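Long-range contacts in sialidase B (Streptococcus pneumoniae TIGR4, PDB 4XJZ), which hydrolyses alpha-(2->3)-, alpha-(2->6)- and alpha-(2->8)-linked terminal sialic acid residues of oligosaccharides, glycoproteins and glycolipids: residues S222-Y227 / F287-I292; A203-I208 / G228-S233; G51-K56 / G151-E156. The protein carries 1 engineered substitution. All coordinates share one frame; numbering follows the deposited sequence.

Contact 1 of 3, residues S222-Y227 / F287-I292; sequences SIDARY and FIDSSI. With DMS (dimethyl sulfoxide), chain G.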
loop_
_atom_site.group_PDB
_atom_site.type_symbol
_atom_site.label_atom_id
_atom_site.label_comp_id
_atom_site.label_asym_id
_atom_site.label_seq_id
_atom_site.Cartn_x
_atom_site.Cartn_y
_atom_site.Cartn_z
ATOM N N SER A 222 -10.410 -2.905 -1.768
ATOM C CA SER A 222 -10.320 -1.886 -0.723
ATOM C C SER A 222 -8.855 -1.597 -0.424
ATOM O O SER A 222 -7.963 -2.356 -0.817
ATOM C CB SER A 222 -11.123 -2.260 0.539
ATOM O OG SER A 222 -10.584 -3.371 1.245
ATOM N N ILE A 223 -8.612 -0.476 0.242
ATOM C CA ILE A 223 -7.241 -0.002 0.449
ATOM C C ILE A 223 -7.241 0.993 1.610
ATOM O O ILE A 223 -8.252 1.627 1.910
ATOM C CB ILE A 223 -6.713 0.701 -0.823
ATOM C CG1 ILE A 223 -5.185 0.841 -0.823
ATOM C CG2 ILE A 223 -7.321 2.070 -0.985
ATOM C CD1 ILE A 223 -4.490 -0.267 -1.487
ATOM N N ASP A 224 -6.089 1.127 2.268
ATOM C CA ASP A 224 -5.854 2.251 3.162
ATOM C C ASP A 224 -5.453 3.451 2.309
ATOM O O ASP A 224 -4.423 3.411 1.618
ATOM C CB ASP A 224 -4.655 1.982 4.091
ATOM C CG ASP A 224 -4.970 1.114 5.295
ATOM O OD1 ASP A 224 -5.891 0.275 5.277
ATOM O OD2 ASP A 224 -4.225 1.257 6.290
ATOM N N ALA A 225 -6.264 4.506 2.340
ATOM C CA ALA A 225 -5.871 5.785 1.745
ATOM C C ALA A 225 -5.143 6.550 2.840
ATOM O O ALA A 225 -5.769 7.045 3.782
ATOM C CB ALA A 225 -7.111 6.554 1.264
ATOM N N ARG A 226 -3.810 6.601 2.735
ATOM C CA ARG A 226 -2.963 7.144 3.803
ATOM C C ARG A 226 -2.490 8.551 3.448
ATOM O O ARG A 226 -1.878 8.766 2.385
ATOM C CB ARG A 226 -1.787 6.207 4.080
ATOM C CG ARG A 226 -2.219 4.788 4.458
ATOM C CD ARG A 226 -1.164 4.103 5.303
ATOM N NE ARG A 226 -1.643 2.829 5.827
ATOM C CZ ARG A 226 -0.908 1.989 6.546
ATOM N NH1 ARG A 226 0.350 2.287 6.820
ATOM N NH2 ARG A 226 -1.435 0.863 6.996
ATOM N N TYR A 227 -2.785 9.497 4.337
ATOM C CA TYR A 227 -2.575 10.917 4.037
ATOM C C TYR A 227 -1.240 11.453 4.538
ATOM O O TYR A 227 -0.579 12.216 3.835
ATOM C CB TYR A 227 -3.755 11.767 4.552
ATOM C CG TYR A 227 -5.051 11.428 3.846
ATOM C CD1 TYR A 227 -5.451 12.136 2.728
ATOM C CD2 TYR A 227 -5.848 10.385 4.284
ATOM C CE1 TYR A 227 -6.628 11.821 2.068
ATOM C CE2 TYR A 227 -7.010 10.051 3.624
ATOM C CZ TYR A 227 -7.398 10.777 2.527
ATOM O OH TYR A 227 -8.568 10.436 1.864
ATOM N N PHE A 287 -8.642 4.950 10.217
ATOM C CA PHE A 287 -8.972 3.544 10.009
ATOM C C PHE A 287 -7.738 2.868 9.443
ATOM O O PHE A 287 -6.893 3.527 8.846
ATOM C CB PHE A 287 -10.117 3.403 9.006
ATOM C CG PHE A 287 -11.375 4.082 9.437
ATOM C CD1 PHE A 287 -12.300 3.418 10.226
ATOM C CD2 PHE A 287 -11.641 5.388 9.041
ATOM C CE1 PHE A 287 -13.472 4.043 10.627
ATOM C CE2 PHE A 287 -12.802 6.018 9.434
ATOM C CZ PHE A 287 -13.727 5.348 10.219
ATOM N N ILE A 288 -7.609 1.562 9.625
ATOM C CA ILE A 288 -6.407 0.873 9.155
ATOM C C ILE A 288 -6.692 -0.621 9.042
ATOM O O ILE A 288 -7.333 -1.196 9.927
ATOM C CB ILE A 288 -5.172 1.194 10.075
ATOM C CG1 ILE A 288 -3.923 0.423 9.627
ATOM C CG2 ILE A 288 -5.492 0.942 11.549
ATOM C CD1 ILE A 288 -2.598 0.999 10.215
ATOM N N ASP A 289 -6.251 -1.211 7.925
ATOM C CA ASP A 289 -6.318 -2.655 7.683
ATOM C C ASP A 289 -7.752 -3.108 7.465
ATOM O O ASP A 289 -8.470 -3.434 8.413
ATOM C CB ASP A 289 -5.684 -3.452 8.831
ATOM C CG ASP A 289 -4.194 -3.272 8.913
ATOM O OD1 ASP A 289 -3.609 -2.608 8.031
ATOM O OD2 ASP A 289 -3.608 -3.803 9.877
ATOM N N SER A 290 -8.161 -3.128 6.205
ATOM C CA SER A 290 -9.520 -3.537 5.861
ATOM C C SER A 290 -9.593 -4.960 5.317
ATOM O O SER A 290 -8.595 -5.538 4.866
ATOM C CB SER A 290 -10.153 -2.563 4.862
ATOM O OG SER A 290 -9.484 -2.573 3.609
ATOM N N SER A 291 -10.800 -5.526 5.360
ATOM C CA SER A 291 -11.057 -6.878 4.859
ATOM C C SER A 291 -12.493 -6.935 4.364
ATOM O O SER A 291 -13.379 -6.303 4.949
ATOM C CB SER A 291 -10.844 -7.923 5.959
ATOM O OG SER A 291 -10.825 -9.228 5.415
ATOM N N ILE A 292 -12.719 -7.686 3.288
ATOM C CA ILE A 292 -14.036 -7.726 2.651
ATOM C C ILE A 292 -14.562 -9.149 2.471
ATOM O O ILE A 292 -13.802 -10.094 2.273
ATOM C CB ILE A 292 -14.021 -6.965 1.308
ATOM C CG1 ILE A 292 -12.918 -7.456 0.385
ATOM C CG2 ILE A 292 -13.801 -5.482 1.538
ATOM C CD1 ILE A 292 -12.730 -6.520 -0.839
HETATM S S DMS G . -0.248 -3.026 8.571
HETATM O O DMS G . -1.122 -1.811 8.432
HETATM C C1 DMS G . 1.378 -2.598 7.885
HETATM C C2 DMS G . 0.228 -3.184 10.310
HETATM O O HOH W 1 -6.900 -1.803 3.822
#

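Contact 2 of 3, residues A203-I208 / G228-S233; sequences ANYFRI and GGTHDS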
loop_
_atom_site.group_PDB
_atom_site.type_symbol
_atom_site.label_atom_id
_atom_site.label_comp_id
_atom_site.label_asym_id
_atom_site.label_seq_id
_atom_site.Cartn_x
_atom_site.Cartn_y
_atom_site.Cartn_z
ATOM N N ALA A 203 -5.594 11.214 -1.147
ATOM C CA ALA A 203 -4.453 10.703 -0.386
ATOM C C ALA A 203 -3.281 10.511 -1.326
ATOM O O ALA A 203 -3.435 9.998 -2.429
ATOM C CB ALA A 203 -4.812 9.389 0.284
ATOM N N ASN A 204 -2.085 10.899 -0.892
ATOM C CA ASN A 204 -0.936 10.759 -1.764
ATOM C C ASN A 204 -0.274 9.390 -1.657
ATOM O O ASN A 204 0.615 9.071 -2.443
ATOM C CB ASN A 204 0.088 11.860 -1.488
ATOM C CG ASN A 204 1.040 12.090 -2.666
ATOM O OD1 ASN A 204 0.706 11.846 -3.828
ATOM N ND2 ASN A 204 2.242 12.569 -2.362
ATOM N N TYR A 205 -0.732 8.587 -0.687
ATOM C CA TYR A 205 -0.144 7.273 -0.387
ATOM C C TYR A 205 -1.233 6.239 -0.198
ATOM O O TYR A 205 -2.333 6.569 0.240
ATOM C CB TYR A 205 0.742 7.355 0.874
ATOM C CG TYR A 205 1.703 8.501 0.740
ATOM C CD1 TYR A 205 2.857 8.371 -0.022
ATOM C CD2 TYR A 205 1.394 9.749 1.271
ATOM C CE1 TYR A 205 3.704 9.452 -0.212
ATOM C CE2 TYR A 205 2.246 10.834 1.098
ATOM C CZ TYR A 205 3.394 10.667 0.358
ATOM O OH TYR A 205 4.246 11.723 0.154
ATOM N N PHE A 206 -0.907 4.993 -0.535
ATOM C CA PHE A 206 -1.836 3.874 -0.404
ATOM C C PHE A 206 -1.100 2.678 0.154
ATOM O O PHE A 206 0.084 2.459 -0.152
ATOM C CB PHE A 206 -2.477 3.544 -1.756
ATOM C CG PHE A 206 -3.310 4.668 -2.297
ATOM C CD1 PHE A 206 -4.605 4.867 -1.843
ATOM C CD2 PHE A 206 -2.775 5.566 -3.213
ATOM C CE1 PHE A 206 -5.371 5.934 -2.310
ATOM C CE2 PHE A 206 -3.526 6.637 -3.676
ATOM C CZ PHE A 206 -4.823 6.823 -3.225
ATOM N N ARG A 207 -1.797 1.915 0.993
ATOM C CA ARG A 207 -1.219 0.729 1.617
ATOM C C ARG A 207 -2.322 -0.268 1.840
ATOM O O ARG A 207 -3.504 0.101 1.906
ATOM C CB ARG A 207 -0.627 1.063 2.988
ATOM C CG ARG A 207 0.579 1.954 2.973
ATOM C CD ARG A 207 1.789 1.172 2.572
ATOM N NE ARG A 207 2.095 0.038 3.462
ATOM C CZ ARG A 207 2.765 0.139 4.602
ATOM N NH1 ARG A 207 3.165 1.327 5.024
ATOM N NH2 ARG A 207 3.021 -0.940 5.341
ATOM N N ILE A 208 -1.922 -1.525 1.991
ATOM C CA ILE A 208 -2.808 -2.606 2.451
ATOM C C ILE A 208 -3.944 -2.929 1.476
ATOM O O ILE A 208 -5.128 -2.756 1.799
ATOM C CB ILE A 208 -3.371 -2.338 3.880
ATOM C CG1 ILE A 208 -2.365 -1.600 4.793
ATOM C CG2 ILE A 208 -3.818 -3.635 4.537
ATOM C CD1 ILE A 208 -1.028 -2.334 5.003
ATOM N N GLY A 228 -0.849 11.071 5.750
ATOM C CA GLY A 228 0.396 11.561 6.330
ATOM C C GLY A 228 1.575 10.654 6.020
ATOM O O GLY A 228 2.184 10.072 6.930
ATOM N N GLY A 229 1.913 10.535 4.739
ATOM C CA GLY A 229 2.924 9.578 4.314
ATOM C C GLY A 229 2.390 8.159 4.442
ATOM O O GLY A 229 1.178 7.956 4.612
ATOM N N THR A 230 3.287 7.174 4.387
ATOM C CA THR A 230 2.890 5.763 4.407
ATOM C C THR A 230 2.783 5.185 5.828
ATOM O O THR A 230 2.465 4.007 5.987
ATOM C CB THR A 230 3.842 4.886 3.569
ATOM O OG1 THR A 230 5.197 5.174 3.956
ATOM C CG2 THR A 230 3.680 5.168 2.093
ATOM N N HIS A 231 3.028 6.013 6.843
ATOM C CA HIS A 231 3.030 5.556 8.234
ATOM C C HIS A 231 1.750 4.834 8.642
ATOM O O HIS A 231 0.652 5.251 8.247
ATOM C CB HIS A 231 3.210 6.740 9.192
ATOM C CG HIS A 231 4.534 7.446 9.087
ATOM N ND1 HIS A 231 5.749 6.782 9.089
ATOM C CD2 HIS A 231 4.825 8.764 9.023
ATOM C CE1 HIS A 231 6.725 7.669 9.016
ATOM N NE2 HIS A 231 6.199 8.879 8.977
ATOM N N ASP A 232 1.881 3.782 9.454
ATOM C CA ASP A 232 0.710 3.199 10.114
ATOM C C ASP A 232 0.157 4.231 11.105
ATOM O O ASP A 232 0.836 5.207 11.455
ATOM C CB ASP A 232 1.074 1.942 10.928
ATOM C CG ASP A 232 1.616 0.782 10.092
ATOM O OD1 ASP A 232 2.132 -0.175 10.720
ATOM O OD2 ASP A 232 1.550 0.783 8.844
ATOM N N SER A 233 -1.064 4.018 11.587
ATOM C CA SER A 233 -1.612 4.850 12.657
ATOM C C SER A 233 -0.642 4.870 13.829
ATOM O O SER A 233 0.019 3.852 14.067
ATOM C CB SER A 233 -2.939 4.280 13.127
ATOM O OG SER A 233 -3.804 4.141 12.021
HETATM O O HOH W 2 4.052 0.727 7.785
#

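Contact 3 of 3, residues G51-K56 / G151-E156; sequences GLSNSK and GAVNRE. With PO4 (phosphate ion), chain B.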
loop_
_atom_site.group_PDB
_atom_site.type_symbol
_atom_site.label_atom_id
_atom_site.label_comp_id
_atom_site.label_asym_id
_atom_site.label_seq_id
_atom_site.Cartn_x
_atom_site.Cartn_y
_atom_site.Cartn_z
ATOM N N GLY A 51 24.861 9.043 -19.840
ATOM C CA GLY A 51 25.809 9.960 -19.243
ATOM C C GLY A 51 26.206 11.082 -20.190
ATOM O O GLY A 51 26.333 10.879 -21.396
ATOM N N LEU A 52 26.367 12.277 -19.632
ATOM C CA LEU A 52 26.995 13.393 -20.332
ATOM C C LEU A 52 28.115 13.835 -19.424
ATOM O O LEU A 52 27.868 14.210 -18.281
ATOM C CB LEU A 52 26.020 14.551 -20.502
ATOM C CG LEU A 52 24.836 14.376 -21.443
ATOM C CD1 LEU A 52 23.904 15.569 -21.326
ATOM C CD2 LEU A 52 25.322 14.236 -22.874
ATOM N N SER A 53 29.354 13.786 -19.900
ATOM C CA SER A 53 30.457 14.044 -18.991
ATOM C C SER A 53 31.605 14.807 -19.616
ATOM O O SER A 53 31.795 14.806 -20.834
ATOM C CB SER A 53 30.995 12.736 -18.407
ATOM O OG SER A 53 31.680 11.981 -19.391
ATOM N N ASN A 54 32.356 15.477 -18.755
ATOM C CA ASN A 54 33.690 15.916 -19.106
ATOM C C ASN A 54 34.611 14.740 -18.790
ATOM O O ASN A 54 34.764 14.359 -17.630
ATOM C CB ASN A 54 34.055 17.154 -18.289
ATOM C CG ASN A 54 35.426 17.688 -18.622
ATOM O OD1 ASN A 54 36.305 16.939 -19.026
ATOM N ND2 ASN A 54 35.617 18.989 -18.440
ATOM N N SER A 55 35.208 14.148 -19.824
ATOM C CA SER A 55 36.000 12.933 -19.645
ATOM C C SER A 55 37.473 13.222 -19.361
ATOM O O SER A 55 38.268 12.296 -19.239
ATOM C CB SER A 55 35.892 12.039 -20.880
ATOM O OG SER A 55 36.371 12.695 -22.038
ATOM N N LYS A 56 37.823 14.499 -19.245
ATOM C CA LYS A 56 39.224 14.899 -19.117
ATOM C C LYS A 56 39.770 14.767 -17.693
ATOM O O LYS A 56 39.031 14.883 -16.713
ATOM C CB LYS A 56 39.413 16.326 -19.651
ATOM C CG LYS A 56 39.316 16.429 -21.175
ATOM C CD LYS A 56 38.944 17.837 -21.660
ATOM C CE LYS A 56 37.445 18.092 -21.505
ATOM N NZ LYS A 56 36.893 19.204 -22.330
ATOM N N GLY A 151 25.106 3.561 -21.173
ATOM C CA GLY A 151 25.543 2.384 -20.440
ATOM C C GLY A 151 26.778 2.553 -19.570
ATOM O O GLY A 151 27.341 1.561 -19.108
ATOM N N ALA A 152 27.197 3.803 -19.366
ATOM C CA ALA A 152 28.254 4.165 -18.424
ATOM C C ALA A 152 28.351 5.681 -18.364
ATOM O O ALA A 152 27.668 6.375 -19.106
ATOM C CB ALA A 152 29.601 3.576 -18.849
ATOM N N VAL A 153 29.202 6.186 -17.477
ATOM C CA VAL A 153 29.615 7.584 -17.511
ATOM C C VAL A 153 31.130 7.560 -17.684
ATOM O O VAL A 153 31.815 6.865 -16.941
ATOM C CB VAL A 153 29.289 8.322 -16.192
ATOM C CG1 VAL A 153 29.816 9.747 -16.235
ATOM C CG2 VAL A 153 27.780 8.315 -15.918
ATOM N N ASN A 154 31.638 8.291 -18.673
ATOM C CA ASN A 154 33.083 8.391 -18.883
ATOM C C ASN A 154 33.664 9.436 -17.956
ATOM O O ASN A 154 33.436 10.630 -18.145
ATOM C CB ASN A 154 33.373 8.758 -20.344
ATOM C CG ASN A 154 34.861 8.788 -20.662
ATOM O OD1 ASN A 154 35.688 9.057 -19.795
ATOM N ND2 ASN A 154 35.201 8.528 -21.919
ATOM N N ARG A 155 34.430 8.985 -16.965
ATOM C CA ARG A 155 35.138 9.894 -16.070
ATOM C C ARG A 155 36.637 9.636 -16.177
ATOM O O ARG A 155 37.099 8.518 -15.942
ATOM C CB ARG A 155 34.672 9.717 -14.623
ATOM C CG ARG A 155 33.149 9.770 -14.435
ATOM C CD ARG A 155 32.770 9.365 -13.019
ATOM N NE ARG A 155 33.032 10.433 -12.054
ATOM C CZ ARG A 155 33.011 10.267 -10.735
ATOM N NH1 ARG A 155 32.757 9.072 -10.217
ATOM N NH2 ARG A 155 33.258 11.292 -9.928
ATOM N N GLU A 156 37.384 10.678 -16.538
ATOM C CA GLU A 156 38.839 10.580 -16.694
ATOM C C GLU A 156 39.240 9.404 -17.594
ATOM O O GLU A 156 40.225 8.710 -17.340
ATOM C CB GLU A 156 39.533 10.529 -15.322
ATOM C CG GLU A 156 39.203 11.746 -14.437
ATOM C CD GLU A 156 40.066 11.859 -13.183
ATOM O OE1 GLU A 156 40.095 10.917 -12.366
ATOM O OE2 GLU A 156 40.711 12.913 -13.018
HETATM P P PO4 B . 31.891 10.029 -6.890
HETATM O O1 PO4 B . 32.772 8.951 -7.482
HETATM O O2 PO4 B . 31.987 9.959 -5.386
HETATM O O3 PO4 B . 30.456 9.796 -7.344
HETATM O O4 PO4 B . 32.362 11.395 -7.319
HETATM O O HOH W 3 29.865 9.920 -20.068
HETATM O O HOH W 4 36.677 13.330 -16.088
#

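Contact 1 of 3, residues S222-Y227 / F287-I292
Ser222 meets Ser290 hydroxyl to hydroxyl, OG to OG at 2.7 Å, in a hydrogen bond whose direction is not settled. Its torsion sets OG between the backbone N and the carbonyl carbon (chi1 68°), and Ser290 adopts the same setting, which aims the two oxygens at each other. Ser222 OG is also bonded to Thr210 OG1, so this buried hydroxyl has two partners.

Asp224 reaches the opposing backbone. Its OD1 accepts from Asp289 N at 3.1 Å on the syn lone pair, with a fairly straight N-H angle of 152°. A water that donates to Asp224 OD1 over 2.7 Å accepts in turn from Ser290 N, so the same carboxylate oxygen serves two consecutive amides, one of them indirectly. The other oxygen, OD2, is gripped side-on by Arg226, NE at 3.1 Å and NH2 at 2.9 Å. Asp224 OD2 lies close to the guanidinium plane of Arg226; it takes NE on its anti lone pair, while NH2 comes from above the carboxylate plane. Two bonds to one carboxylate oxygen probably fix the rotation of the guanidinium, and a salt bridge from NH1 to Asp232 restrains it further.

With its chain stretched out, Arg226 brings NH2 to within 3.4 Å of Ile288 CD1. NH2 also donates to the oxygen of a dimethyl sulfoxide, probably from the crystallisation liquor, at 3.1 Å.

The strands run antiparallel (169°) with axes 6.6 Å apart, yet these links pass through side chains and water, with no direct backbone-to-backbone hydrogen bond. Such an arrangement fits strands of two separate sheets, adjacent blades of the sialidase beta-propeller, meeting beside the probable catalytic site, to which Arg226 is linked through Asp232.

Contact 2 of 3, residues A203-I208 / G228-S233
The short strand 205-207 faces an irregular loop, 228-233, and the nearest CA pair is Tyr205 and Thr230, 5.9 Å apart. At Gly229 a positive phi of 71° turns the chain so that its backbone passes over the Tyr205 ring: Gly229 CA stands 3.8 Å from the ring centroid and 29° off the normal, a CH-pi contact. The opposite face is met by Asn204 CB, and the phenol OH is held by Trp270 N, so the ring is confined on two faces and at its tip. Thr230 CG2 adds a contact 3.9 Å from Tyr205 CB, while its OG1 bonds to His642 N.

The loop connects strands 219-226 and 237-244 of a propeller blade, and in family 33 sialidases it presents the acid/base aspartate, here probably Asp232. Arg207, by similarity a substrate-binding arginine together with Arg519 and Arg581, folds back through two bends, at chi2 and at chi3 (-59°). This brings NH1 within 2.9 Å of Thr230 O, which accepts a hydrogen bond from Arg226 NH1, while Arg207 NE forms a salt bridge with Glu631. Asp232 OD2, itself paired with Arg226, lies 4.2 Å from Arg207 NH2 and well out of the guanidinium plane of Arg207, leaving only an attraction of charges. A water in the plane of that Arg207 group closes the gap, accepting from Arg207 NH1 at 3.0 Å and donating to Asp232 OD2 at 2.7 Å.

Contact 3 of 3, residues G51-K56 / G151-E156
Asn154 turns a face of its amide to Ser55 CB, with OD1 3.2 Å from that carbon. The amide reaches there because CG stands anti to the backbone N (chi1 -176°), which swings it toward the turn that follows strand 51-53. The backbone of the same residue is read by Ser53: the hydroxyl donates to Asn154 O over a short 2.5 Å, lying in the carbonyl plane on a lone pair (C=O...donor angle 136°). A water donates to Ser53 OG at 2.8 Å and accepts from Asn154 N, also at 2.8 Å, so a single serine serves both polar ends of one strand residue. Next to this bond Ser53 CB packs on Val153 CG1 at 3.9 Å.

Further along, Ser55 O receives a weak, bent CA-H...O contact from Glu156 CA at 3.1 Å. A second water links Glu156 N to Asn54 O and Lys56 O, while Asn54 OD1 accepts from Lys56 N, closing an Asx turn that shapes this end of the segment. The Arg155 side chain leaves the strand on the side away from 51-56, and its guanidinium binds a phosphate ion, probably from the crystallisation liquor, with NH1 2.7 Å from O1 and NH2 donating to O4; Arg79 holds the same ion.

The strands 51-53 and 153-155 run nearly parallel, 22° between their directions, but carry no backbone hydrogen bond to each other. Gly51 and Ser53 pair instead with strand 147-150, and Val153 also touches Tyr63. The geometry is that of a two-stranded hairpin, 153-155 with 158-160, packed against a sheet of the N-terminal, concanavalin-like beta-sandwich domain.

In the fold
Contacts 1 and 2 lie 9 Å apart between centres and interlock: strands 219-226 and 205-207 are neighbours in one antiparallel sheet, and the segments of the two contacts alternate along the chain. The backbone of Asp224 probably bonds to that of Arg207, and Arg226 joins the loop 228-233, placing the sheet of strands 205-207 and 219-226 between strand 286-294 and the probable catalytic centre. Contact 3 closes earlier in the chain, its centre about 47 Å from that of contact 1 and 40 Å from that of contact 2. Its nearest atoms are about 35 Å and 29 Å from theirs, and it lies in the N-terminal domain, away from the residues assigned to catalysis by similarity.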